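Local coordinates for flagellar protein (Xanthomonas campestris pv. campestris, PDB 3C12) that probably takes part in flagellar hook formation as the hook-capping protein and may act as a scaffold, this chain being its C-terminal Ig-like and tudor-like part, at residues F68-T73 with G83-T88; A89-T92 with K98-L101; L119-T124 with S129-V134. All coordinates share one frame; numbering follows the deposited sequence.

Interaction 1: residues F68-T73 with G83-T88; sequences FAWDGT and GKYGIT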
ATOM      1  N   PHE A  68       3.302 -13.545  -3.659  1.00 54.66           N
ATOM      2  CA  PHE A  68       3.879 -13.279  -4.970  1.00 54.52           C
ATOM      3  C   PHE A  68       5.393 -13.336  -4.851  1.00 54.84           C
ATOM      4  O   PHE A  68       5.942 -13.156  -3.765  1.00 54.60           O
ATOM      5  CB  PHE A  68       3.442 -11.900  -5.488  1.00 52.87           C
ATOM      6  CG  PHE A  68       4.095 -10.737  -4.787  1.00 52.80           C
ATOM      7  CD1 PHE A  68       5.417 -10.402  -5.045  1.00 51.87           C
ATOM      8  CD2 PHE A  68       3.384  -9.978  -3.867  1.00 50.89           C
ATOM      9  CE1 PHE A  68       6.018  -9.335  -4.401  1.00 50.76           C
ATOM     10  CE2 PHE A  68       3.978  -8.909  -3.219  1.00 50.63           C
ATOM     11  CZ  PHE A  68       5.298  -8.588  -3.486  1.00 50.24           C
ATOM     12  N   ALA A  69       6.067 -13.588  -5.966  1.00 55.38           N
ATOM     13  CA  ALA A  69       7.519 -13.662  -5.966  1.00 56.40           C
ATOM     14  C   ALA A  69       8.099 -13.327  -7.330  1.00 57.24           C
ATOM     15  O   ALA A  69       7.739 -13.934  -8.337  1.00 57.42           O
ATOM     16  CB  ALA A  69       7.972 -15.048  -5.533  1.00 55.87           C
ATOM     17  N   TRP A  70       8.993 -12.345  -7.358  1.00 58.32           N
ATOM     18  CA  TRP A  70       9.635 -11.942  -8.595  1.00 58.60           C
ATOM     19  C   TRP A  70      11.077 -12.411  -8.536  1.00 59.57           C
ATOM     20  O   TRP A  70      11.771 -12.174  -7.549  1.00 59.69           O
ATOM     21  CB  TRP A  70       9.572 -10.422  -8.773  1.00 57.57           C
ATOM     22  CG  TRP A  70      10.248  -9.948 -10.019  1.00 58.37           C
ATOM     23  CD1 TRP A  70      10.210 -10.543 -11.246  1.00 58.66           C
ATOM     24  CD2 TRP A  70      11.059  -8.777 -10.167  1.00 58.96           C
ATOM     25  NE1 TRP A  70      10.947  -9.817 -12.148  1.00 58.94           N
ATOM     26  CE2 TRP A  70      11.479  -8.728 -11.512  1.00 59.24           C
ATOM     27  CE3 TRP A  70      11.472  -7.765  -9.294  1.00 59.04           C
ATOM     28  CZ2 TRP A  70      12.293  -7.705 -12.007  1.00 60.73           C
ATOM     29  CZ3 TRP A  70      12.283  -6.747  -9.787  1.00 60.66           C
ATOM     30  CH2 TRP A  70      12.683  -6.727 -11.131  1.00 61.21           C
ATOM     31  N   ASP A  71      11.511 -13.091  -9.594  1.00 61.35           N
ATOM     32  CA  ASP A  71      12.867 -13.614  -9.686  1.00 62.49           C
ATOM     33  C   ASP A  71      13.890 -12.556 -10.087  1.00 62.21           C
ATOM     34  O   ASP A  71      15.074 -12.849 -10.216  1.00 62.74           O
ATOM     35  CB  ASP A  71      12.915 -14.774 -10.681  1.00 64.33           C
ATOM     36  CG  ASP A  71      12.188 -14.464 -11.960  1.00 66.91           C
ATOM     37  OD1 ASP A  71      12.233 -13.297 -12.390  1.00 68.35           O
ATOM     38  OD2 ASP A  71      11.577 -15.385 -12.539  1.00 68.61           O
ATOM     39  N   GLY A  72      13.439 -11.327 -10.294  1.00 61.39           N
ATOM     40  CA  GLY A  72      14.363 -10.267 -10.650  1.00 60.84           C
ATOM     41  C   GLY A  72      14.725 -10.191 -12.119  1.00 60.89           C
ATOM     42  O   GLY A  72      15.731  -9.583 -12.494  1.00 59.87           O
ATOM     43  N   THR A  73      13.909 -10.815 -12.957  1.00 61.10           N
ATOM     44  CA  THR A  73      14.146 -10.794 -14.396  1.00 61.77           C
ATOM     45  C   THR A  73      12.953 -10.174 -15.112  1.00 61.39           C
ATOM     46  O   THR A  73      11.840 -10.172 -14.579  1.00 60.92           O
ATOM     47  CB  THR A  73      14.379 -12.215 -14.941  1.00 61.78           C
ATOM     48  OG1 THR A  73      13.349 -13.085 -14.460  1.00 62.03           O
ATOM     49  CG2 THR A  73      15.728 -12.739 -14.491  1.00 61.60           C
ATOM     50  N   GLY A  83      18.202  -2.767  -7.288  1.00 52.59           N
ATOM     51  CA  GLY A  83      17.535  -1.507  -7.024  1.00 52.49           C
ATOM     52  C   GLY A  83      16.068  -1.687  -6.670  1.00 52.77           C
ATOM     53  O   GLY A  83      15.588  -2.810  -6.505  1.00 52.13           O
ATOM     54  N   LYS A  84      15.364  -0.565  -6.553  1.00 52.43           N
ATOM     55  CA  LYS A  84      13.947  -0.554  -6.207  1.00 52.24           C
ATOM     56  C   LYS A  84      13.060  -0.491  -7.446  1.00 50.91           C
ATOM     57  O   LYS A  84      13.318   0.278  -8.362  1.00 50.56           O
ATOM     58  CB  LYS A  84      13.641   0.642  -5.289  1.00 52.62           C
ATOM     59  CG  LYS A  84      14.416   0.616  -3.975  1.00 53.14           C
ATOM     60  CD  LYS A  84      14.116   1.831  -3.116  1.00 55.10           C
ATOM     61  CE  LYS A  84      14.918   1.782  -1.818  1.00 57.66           C
ATOM     62  NZ  LYS A  84      14.769   3.016  -0.996  1.00 58.88           N
ATOM     63  N   TYR A  85      12.019  -1.314  -7.466  1.00 49.06           N
ATOM     64  CA  TYR A  85      11.093  -1.353  -8.583  1.00 47.81           C
ATOM     65  C   TYR A  85       9.676  -1.206  -8.078  1.00 47.27           C
ATOM     66  O   TYR A  85       9.355  -1.659  -6.976  1.00 47.15           O
ATOM     67  CB  TYR A  85      11.220  -2.668  -9.344  1.00 48.29           C
ATOM     68  CG  TYR A  85      12.499  -2.795 -10.107  1.00 50.50           C
ATOM     69  CD1 TYR A  85      13.689  -3.153  -9.472  1.00 51.35           C
ATOM     70  CD2 TYR A  85      12.534  -2.521 -11.469  1.00 52.25           C
ATOM     71  CE1 TYR A  85      14.880  -3.232 -10.176  1.00 52.44           C
ATOM     72  CE2 TYR A  85      13.719  -2.598 -12.188  1.00 52.67           C
ATOM     73  CZ  TYR A  85      14.884  -2.952 -11.538  1.00 53.14           C
ATOM     74  OH  TYR A  85      16.046  -3.016 -12.268  1.00 54.90           O
ATOM     75  N   GLY A  86       8.828  -0.578  -8.888  1.00 45.99           N
ATOM     76  CA  GLY A  86       7.443  -0.394  -8.500  1.00 44.98           C
ATOM     77  C   GLY A  86       6.601  -1.630  -8.757  1.00 44.17           C
ATOM     78  O   GLY A  86       6.785  -2.322  -9.757  1.00 42.46           O
ATOM     79  N   ILE A  87       5.683  -1.923  -7.845  1.00 43.02           N
ATOM     80  CA  ILE A  87       4.817  -3.079  -8.015  1.00 42.23           C
ATOM     81  C   ILE A  87       3.344  -2.740  -7.810  1.00 42.05           C
ATOM     82  O   ILE A  87       2.961  -2.094  -6.836  1.00 42.12           O
ATOM     83  CB  ILE A  87       5.196  -4.244  -7.064  1.00 43.05           C
ATOM     84  CG1 ILE A  87       4.220  -5.401  -7.291  1.00 42.17           C
ATOM     85  CG2 ILE A  87       5.173  -3.793  -5.614  1.00 40.11           C
ATOM     86  CD1 ILE A  87       4.388  -6.543  -6.344  1.00 40.19           C
ATOM     87  N   THR A  88       2.527  -3.186  -8.752  1.00 41.95           N
ATOM     88  CA  THR A  88       1.093  -2.962  -8.707  1.00 41.78           C
ATOM     89  C   THR A  88       0.368  -4.300  -8.784  1.00 40.58           C
ATOM     90  O   THR A  88       0.744  -5.184  -9.554  1.00 39.73           O
ATOM     91  CB  THR A  88       0.654  -2.061  -9.869  1.00 43.04           C
ATOM     92  OG1 THR A  88       1.253  -0.772  -9.705  1.00 46.45           O
ATOM     93  CG2 THR A  88      -0.858  -1.911  -9.895  1.00 42.35           C
TER
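F68 and W70 on one strand face I87 and Y85 on another across the interior of the Ig-like domain, a beta sandwich, and the two backbones stay well apart: the nearest alpha carbons, W70 CA and I87 CA, are 10.1 Å from each other. No hydrogen bond links the two segments. Residues 68-70 end the strand 64-70, which pairs through its backbone with strand 29-35, while 83-88 opens the long strand 83-93; alternate residues of each turn their side chains inward, so the contact is made wholly by side chains between the layers. The indole of W70 meets Y85 in an edge-to-face (T-shaped) pair. Its six-membered ring brings the CZ3 and CH2 edge over one face of the phenol ring, with centroids 5.2 Å apart and planes at 71°, and the closest atoms are W70 CZ3 and Y85 CD1 at 3.9 Å. Y85 OH is hydrogen-bonded to the backbone O of A81. Two residues farther along strand 83-93, I87 has CG1 anti to its backbone N (chi1 179°) and an extended chain beyond, which carries CD1 across to F68. I87 CD1 makes a CH-pi contact over one face of the F68 ring, 3.8 Å from its centroid and displaced toward the rim at CZ. I45 packs against W70, Y85 and I87, and F43 joins I87 and the F68 ring, so strand 39-46, the neighbour of 83-93 in its sheet, adds its side chains to the same core. At the end of strand 64-70 the chain folds back against one face of the indole: D71 OD1 accepts from T73 N in an Asx turn, and G72 CA rests over the centre of that face of the W70 ring. The indole is fixed in rotation by its own N-H, as W70 NE1 donates nearly in the ring plane to T73 O at 2.6 Å.

Interaction 2: residues A89-T92 with K98-L101; sequences ATQT and KSKL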
ATOM      1  N   ALA A  89      -0.666  -4.451  -7.970  1.00 39.42           N
ATOM      2  CA  ALA A  89      -1.411  -5.695  -7.957  1.00 38.64           C
ATOM      3  C   ALA A  89      -2.852  -5.463  -8.310  1.00 39.35           C
ATOM      4  O   ALA A  89      -3.523  -4.605  -7.735  1.00 37.81           O
ATOM      5  CB  ALA A  89      -1.318  -6.347  -6.598  1.00 38.29           C
ATOM      6  N   THR A  90      -3.327  -6.236  -9.277  1.00 40.00           N
ATOM      7  CA  THR A  90      -4.705  -6.132  -9.709  1.00 39.26           C
ATOM      8  C   THR A  90      -5.382  -7.475  -9.643  1.00 40.52           C
ATOM      9  O   THR A  90      -4.899  -8.469 -10.188  1.00 40.26           O
ATOM     10  CB  THR A  90      -4.811  -5.627 -11.129  1.00 39.49           C
ATOM     11  OG1 THR A  90      -4.004  -4.454 -11.273  1.00 39.04           O
ATOM     12  CG2 THR A  90      -6.275  -5.300 -11.452  1.00 37.72           C
ATOM     13  N   GLN A  91      -6.518  -7.482  -8.971  1.00 41.81           N
ATOM     14  CA  GLN A  91      -7.301  -8.685  -8.803  1.00 42.05           C
ATOM     15  C   GLN A  91      -8.378  -8.737  -9.868  1.00 42.27           C
ATOM     16  O   GLN A  91      -8.894  -7.712 -10.314  1.00 38.82           O
ATOM     17  CB  GLN A  91      -7.954  -8.687  -7.420  1.00 41.92           C
ATOM     18  CG  GLN A  91      -8.642  -9.977  -7.043  1.00 41.92           C
ATOM     19  CD  GLN A  91      -9.693  -9.774  -5.974  1.00 44.61           C
ATOM     20  OE1 GLN A  91     -10.775  -9.265  -6.257  1.00 45.39           O
ATOM     21  NE2 GLN A  91      -9.380 -10.163  -4.738  1.00 42.09           N
ATOM     22  N   THR A  92      -8.693  -9.955 -10.274  1.00 46.00           N
ATOM     23  CA  THR A  92      -9.726 -10.231 -11.259  1.00 48.39           C
ATOM     24  C   THR A  92     -10.454 -11.430 -10.671  1.00 49.78           C
ATOM     25  O   THR A  92      -9.862 -12.492 -10.500  1.00 49.75           O
ATOM     26  CB  THR A  92      -9.127 -10.631 -12.615  1.00 48.04           C
ATOM     27  OG1 THR A  92      -8.346  -9.549 -13.144  1.00 49.31           O
ATOM     28  CG2 THR A  92     -10.235 -10.986 -13.585  1.00 48.20           C
ATOM     29  N   LYS A  98     -12.503  -6.283 -11.990  1.00 47.73           N
ATOM     30  CA  LYS A  98     -11.140  -5.901 -11.605  1.00 46.10           C
ATOM     31  C   LYS A  98     -11.047  -4.967 -10.405  1.00 44.41           C
ATOM     32  O   LYS A  98     -11.928  -4.147 -10.175  1.00 44.40           O
ATOM     33  CB  LYS A  98     -10.430  -5.204 -12.761  1.00 46.21           C
ATOM     34  CG  LYS A  98     -10.081  -6.053 -13.946  1.00 46.76           C
ATOM     35  CD  LYS A  98      -9.274  -5.205 -14.934  1.00 49.83           C
ATOM     36  CE  LYS A  98      -9.015  -5.949 -16.226  1.00 51.61           C
ATOM     37  NZ  LYS A  98      -8.603  -7.369 -15.976  1.00 53.21           N
ATOM     38  N   SER A  99      -9.956  -5.087  -9.658  1.00 43.07           N
ATOM     39  CA  SER A  99      -9.713  -4.223  -8.508  1.00 43.04           C
ATOM     40  C   SER A  99      -8.227  -4.182  -8.118  1.00 42.25           C
ATOM     41  O   SER A  99      -7.488  -5.152  -8.307  1.00 40.70           O
ATOM     42  CB  SER A  99     -10.573  -4.651  -7.307  1.00 43.39           C
ATOM     43  OG  SER A  99     -10.226  -5.935  -6.833  1.00 44.29           O
ATOM     44  N   LYS A 100      -7.791  -3.036  -7.602  1.00 42.35           N
ATOM     45  CA  LYS A 100      -6.407  -2.867  -7.170  1.00 43.52           C
ATOM     46  C   LYS A 100      -6.304  -3.272  -5.711  1.00 42.07           C
ATOM     47  O   LYS A 100      -7.119  -2.869  -4.887  1.00 41.24           O
ATOM     48  CB  LYS A 100      -5.958  -1.409  -7.349  1.00 44.51           C
ATOM     49  CG  LYS A 100      -4.901  -1.213  -8.440  1.00 48.88           C
ATOM     50  CD  LYS A 100      -4.566   0.271  -8.711  1.00 53.03           C
ATOM     51  CE  LYS A 100      -3.747   0.960  -7.584  1.00 53.76           C
ATOM     52  NZ  LYS A 100      -2.296   0.551  -7.446  1.00 54.37           N
ATOM     53  N   LEU A 101      -5.309  -4.088  -5.396  1.00 41.58           N
ATOM     54  CA  LEU A 101      -5.109  -4.546  -4.027  1.00 42.19           C
ATOM     55  C   LEU A 101      -3.825  -3.959  -3.455  1.00 41.60           C
ATOM     56  O   LEU A 101      -2.874  -3.710  -4.193  1.00 40.49           O
ATOM     57  CB  LEU A 101      -5.022  -6.068  -3.987  1.00 42.67           C
ATOM     58  CG  LEU A 101      -6.122  -6.903  -4.646  1.00 43.46           C
ATOM     59  CD1 LEU A 101      -5.673  -8.345  -4.656  1.00 41.79           C
ATOM     60  CD2 LEU A 101      -7.453  -6.749  -3.916  1.00 41.41           C
TER
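Q91 and S99 are joined by two backbone hydrogen bonds, forming the hydrogen-bonded pair at the middle of an antiparallel ladder. Q91 N donates to S99 O at 2.6 Å, and S99 N donates to Q91 O at 2.9 Å. Farther along, L101 N donates to A89 O at 3.0 Å. T90 with K100 and T92 with K98 are the non-hydrogen-bonded pairs that flank the Q91-S99 pair, and here alpha carbons approach the carbonyl oxygens of the opposite strand, as in the CA-H...O contact of K98 CA with Q91 O at 3.2 Å. The strand directions make an angle of 145°, so the antiparallel pair is strongly twisted.

Apolar contacts gather on the face carrying A89, Q91, S99 and L101. With its CG anti to the carbonyl carbon (chi1 -52°), L101 reaches diagonally back along the ladder, and its CD1 touches Q91 CB at 3.6 Å. V33 packs on both A89 and L101, and A35 lies against Q91, so strand 29-35 closes over this face; F43 also meets A89.

The face with T90, T92, K98 and K100 is more polar. K98 runs alongside T92, both side chains pointing the same way, and a bend at its last torsion (chi4 -44°) returns K98 NZ to 3.6 Å from T92 OG1. T90 instead lays its methyl CG2 against S99 O, at 3.4 Å. Beyond the chain, K98 packs on A48 of the second subunit, and K100 NZ makes a weak hydrogen bond to T88 OG1 of that subunit. The whole is a beta hairpin at one end of the Ig-like sandwich, with strands 83-93 and 98-115 as neighbours in the antiparallel sheet.

Interaction 3: residues L119-T124 with S129-V134; sequences LYLNLT and SPLANV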
ATOM      1  N   LEU A 119      11.337   5.151  17.079  1.00 64.78           N
ATOM      2  CA  LEU A 119      12.110   4.016  16.594  1.00 62.99           C
ATOM      3  C   LEU A 119      11.804   3.645  15.135  1.00 62.54           C
ATOM      4  O   LEU A 119      10.639   3.570  14.723  1.00 61.70           O
ATOM      5  CB  LEU A 119      11.877   2.818  17.513  1.00 61.48           C
ATOM      6  CG  LEU A 119      12.742   1.588  17.250  1.00 62.29           C
ATOM      7  CD1 LEU A 119      12.677   0.656  18.460  1.00 61.84           C
ATOM      8  CD2 LEU A 119      12.275   0.876  15.994  1.00 61.96           C
ATOM      9  N   TYR A 120      12.868   3.403  14.368  1.00 62.24           N
ATOM     10  CA  TYR A 120      12.762   3.051  12.957  1.00 61.74           C
ATOM     11  C   TYR A 120      13.495   1.779  12.579  1.00 60.08           C
ATOM     12  O   TYR A 120      14.542   1.460  13.135  1.00 60.60           O
ATOM     13  CB  TYR A 120      13.279   4.201  12.095  1.00 65.14           C
ATOM     14  CG  TYR A 120      12.418   5.426  12.235  1.00 69.86           C
ATOM     15  CD1 TYR A 120      12.532   6.256  13.357  1.00 71.72           C
ATOM     16  CD2 TYR A 120      11.393   5.686  11.312  1.00 71.55           C
ATOM     17  CE1 TYR A 120      11.634   7.312  13.571  1.00 74.13           C
ATOM     18  CE2 TYR A 120      10.488   6.732  11.511  1.00 73.88           C
ATOM     19  CZ  TYR A 120      10.610   7.541  12.648  1.00 75.29           C
ATOM     20  OH  TYR A 120       9.684   8.543  12.881  1.00 77.10           O
ATOM     21  N   LEU A 121      12.929   1.048  11.626  1.00 58.55           N
ATOM     22  CA  LEU A 121      13.538  -0.187  11.158  1.00 56.35           C
ATOM     23  C   LEU A 121      14.273   0.135   9.878  1.00 55.05           C
ATOM     24  O   LEU A 121      13.775   0.883   9.032  1.00 53.67           O
ATOM     25  CB  LEU A 121      12.486  -1.251  10.855  1.00 56.44           C
ATOM     26  CG  LEU A 121      11.338  -1.448  11.832  1.00 57.21           C
ATOM     27  CD1 LEU A 121      10.682  -2.788  11.537  1.00 57.66           C
ATOM     28  CD2 LEU A 121      11.853  -1.416  13.257  1.00 58.14           C
ATOM     29  N   ASN A 122      15.461  -0.432   9.744  1.00 53.72           N
ATOM     30  CA  ASN A 122      16.269  -0.222   8.560  1.00 52.15           C
ATOM     31  C   ASN A 122      16.127  -1.497   7.763  1.00 50.81           C
ATOM     32  O   ASN A 122      16.779  -2.507   8.038  1.00 49.34           O
ATOM     33  CB  ASN A 122      17.713   0.050   8.972  1.00 51.31           C
ATOM     34  CG  ASN A 122      17.802   1.171   9.986  1.00 51.29           C
ATOM     35  OD1 ASN A 122      17.298   2.272   9.752  1.00 50.47           O
ATOM     36  ND2 ASN A 122      18.424   0.892  11.131  1.00 51.48           N
ATOM     37  N   LEU A 123      15.220  -1.434   6.795  1.00 50.17           N
ATOM     38  CA  LEU A 123      14.900  -2.560   5.938  1.00 49.60           C
ATOM     39  C   LEU A 123      15.862  -2.669   4.771  1.00 50.00           C
ATOM     40  O   LEU A 123      16.055  -1.718   4.014  1.00 49.56           O
ATOM     41  CB  LEU A 123      13.469  -2.409   5.441  1.00 48.93           C
ATOM     42  CG  LEU A 123      12.476  -2.148   6.572  1.00 49.86           C
ATOM     43  CD1 LEU A 123      11.115  -1.885   5.975  1.00 50.19           C
ATOM     44  CD2 LEU A 123      12.427  -3.339   7.535  1.00 47.92           C
ATOM     45  N   THR A 124      16.469  -3.843   4.641  1.00 50.25           N
ATOM     46  CA  THR A 124      17.431  -4.101   3.589  1.00 51.87           C
ATOM     47  C   THR A 124      16.796  -3.989   2.213  1.00 52.08           C
ATOM     48  O   THR A 124      15.831  -4.691   1.904  1.00 52.23           O
ATOM     49  CB  THR A 124      18.038  -5.492   3.742  1.00 53.37           C
ATOM     50  OG1 THR A 124      18.465  -5.673   5.100  1.00 55.64           O
ATOM     51  CG2 THR A 124      19.231  -5.653   2.813  1.00 52.63           C
ATOM     52  N   SER A 129      11.574   2.392   7.715  1.00 52.88           N
ATOM     53  CA  SER A 129      10.201   2.135   8.046  1.00 52.75           C
ATOM     54  C   SER A 129       9.942   2.318   9.517  1.00 52.06           C
ATOM     55  O   SER A 129      10.638   1.761  10.354  1.00 50.36           O
ATOM     56  CB  SER A 129       9.799   0.718   7.655  1.00 53.37           C
ATOM     57  OG  SER A 129       8.454   0.481   8.045  1.00 55.05           O
ATOM     58  N   PRO A 130       8.934   3.123   9.850  1.00 52.76           N
ATOM     59  CA  PRO A 130       8.625   3.329  11.262  1.00 53.90           C
ATOM     60  C   PRO A 130       7.992   2.063  11.852  1.00 55.26           C
ATOM     61  O   PRO A 130       7.141   1.416  11.228  1.00 54.84           O
ATOM     62  CB  PRO A 130       7.652   4.501  11.229  1.00 53.12           C
ATOM     63  CG  PRO A 130       6.968   4.327   9.909  1.00 52.57           C
ATOM     64  CD  PRO A 130       8.117   4.004   9.000  1.00 52.25           C
ATOM     65  N   LEU A 131       8.451   1.688  13.037  1.00 56.29           N
ATOM     66  CA  LEU A 131       7.905   0.533  13.726  1.00 55.91           C
ATOM     67  C   LEU A 131       6.458   0.971  13.911  1.00 56.49           C
ATOM     68  O   LEU A 131       6.193   1.932  14.642  1.00 59.11           O
ATOM     69  CB  LEU A 131       8.602   0.382  15.082  1.00 55.78           C
ATOM     70  CG  LEU A 131       8.267  -0.806  15.981  1.00 55.59           C
ATOM     71  CD1 LEU A 131       6.889  -0.616  16.603  1.00 53.55           C
ATOM     72  CD2 LEU A 131       8.352  -2.088  15.158  1.00 54.53           C
ATOM     73  N   ALA A 132       5.535   0.298  13.228  1.00 54.00           N
ATOM     74  CA  ALA A 132       4.110   0.642  13.290  1.00 53.43           C
ATOM     75  C   ALA A 132       3.540   0.316  11.931  1.00 53.51           C
ATOM     76  O   ALA A 132       2.430  -0.211  11.817  1.00 53.36           O
ATOM     77  CB  ALA A 132       3.903   2.134  13.579  1.00 50.17           C
ATOM     78  N   ASN A 133       4.312   0.649  10.901  1.00 53.84           N
ATOM     79  CA  ASN A 133       3.911   0.380   9.540  1.00 53.80           C
ATOM     80  C   ASN A 133       4.053  -1.107   9.318  1.00 54.23           C
ATOM     81  O   ASN A 133       3.664  -1.620   8.280  1.00 54.46           O
ATOM     82  CB  ASN A 133       4.793   1.130   8.541  1.00 55.29           C
ATOM     83  CG  ASN A 133       4.513   2.618   8.511  1.00 56.46           C
ATOM     84  OD1 ASN A 133       4.658   3.258   7.479  1.00 56.62           O
ATOM     85  ND2 ASN A 133       4.120   3.177   9.648  1.00 57.49           N
ATOM     86  N   VAL A 134       4.607  -1.806  10.304  1.00 54.34           N
ATOM     87  CA  VAL A 134       4.783  -3.247  10.174  1.00 54.83           C
ATOM     88  C   VAL A 134       3.446  -3.977  10.251  1.00 55.78           C
ATOM     89  O   VAL A 134       2.617  -3.691  11.114  1.00 55.97           O
ATOM     90  CB  VAL A 134       5.721  -3.812  11.259  1.00 54.90           C
ATOM     91  CG1 VAL A 134       5.995  -5.295  10.991  1.00 55.59           C
ATOM     92  CG2 VAL A 134       7.018  -3.027  11.275  1.00 54.13           C
TER
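L121 lies at the apolar centre, with its two methyl groups divided between residues of the other segment. L121 CD1 meets V134 CG2 at 3.7 Å, the two side chains crossing at about a right angle, and L121 CD2 touches L131 CD2 at 4.0 Å. L131 reaches it because its CG stands anti to the backbone N (chi1 -177°), while L131 CB receives the L119 CD2 methyl at 3.8 Å. On the other flank of this apolar group, L123 places CD1 on S129 CB, 3.4 Å away. L9 packs on L121 and L131, and V14 and V16 of strand 13-17 cover L123, consistent with the cluster forming part of the interior of the small tudor-like domain.

Outward, on the reverse face of the hairpin, Y120 sets the CD2-CE2 side of its ring against P130, with Y120 CE2 3.6 Å from P130 CB in an oblique approach. Y120 OH is hydrogen-bonded to the backbone O of D117.

The polar edge is the backbone ladder. L121 and S129 form a hydrogen-bonded antiparallel pair: L121 N donates to S129 O at 2.7 Å, and S129 N donates to L121 O. A weak bond from L131 N to L119 O, at 3.3 Å, extends the pairing past P130, before a turn in which N133 N bonds P130 O. This is a beta hairpin of strands 118-123 and 127-130, in keeping with the tudor-like domain of FlgD.

Overall arrangement
From the N terminus, the chain first runs through strands 13-17 to 52-60, which supply neighbours to all the contacts. Interaction 1 then closes the loop between strands 64-70 and 83-93 through the Ig-like core. Strand 83-93 continues directly into interaction 2, where the next turn brings back strand 98-115; these two contacts touch, T88 CG2 lying 3.8 Å from K100 NZ, and both reach the second subunit. Strand 98-115 then runs on to the other domain, where it pairs with strand 118-123, and interaction 3 closes the final hairpin there, its centre about 27 Å from that of interaction 2. The three follow in series, neither nested nor crossed.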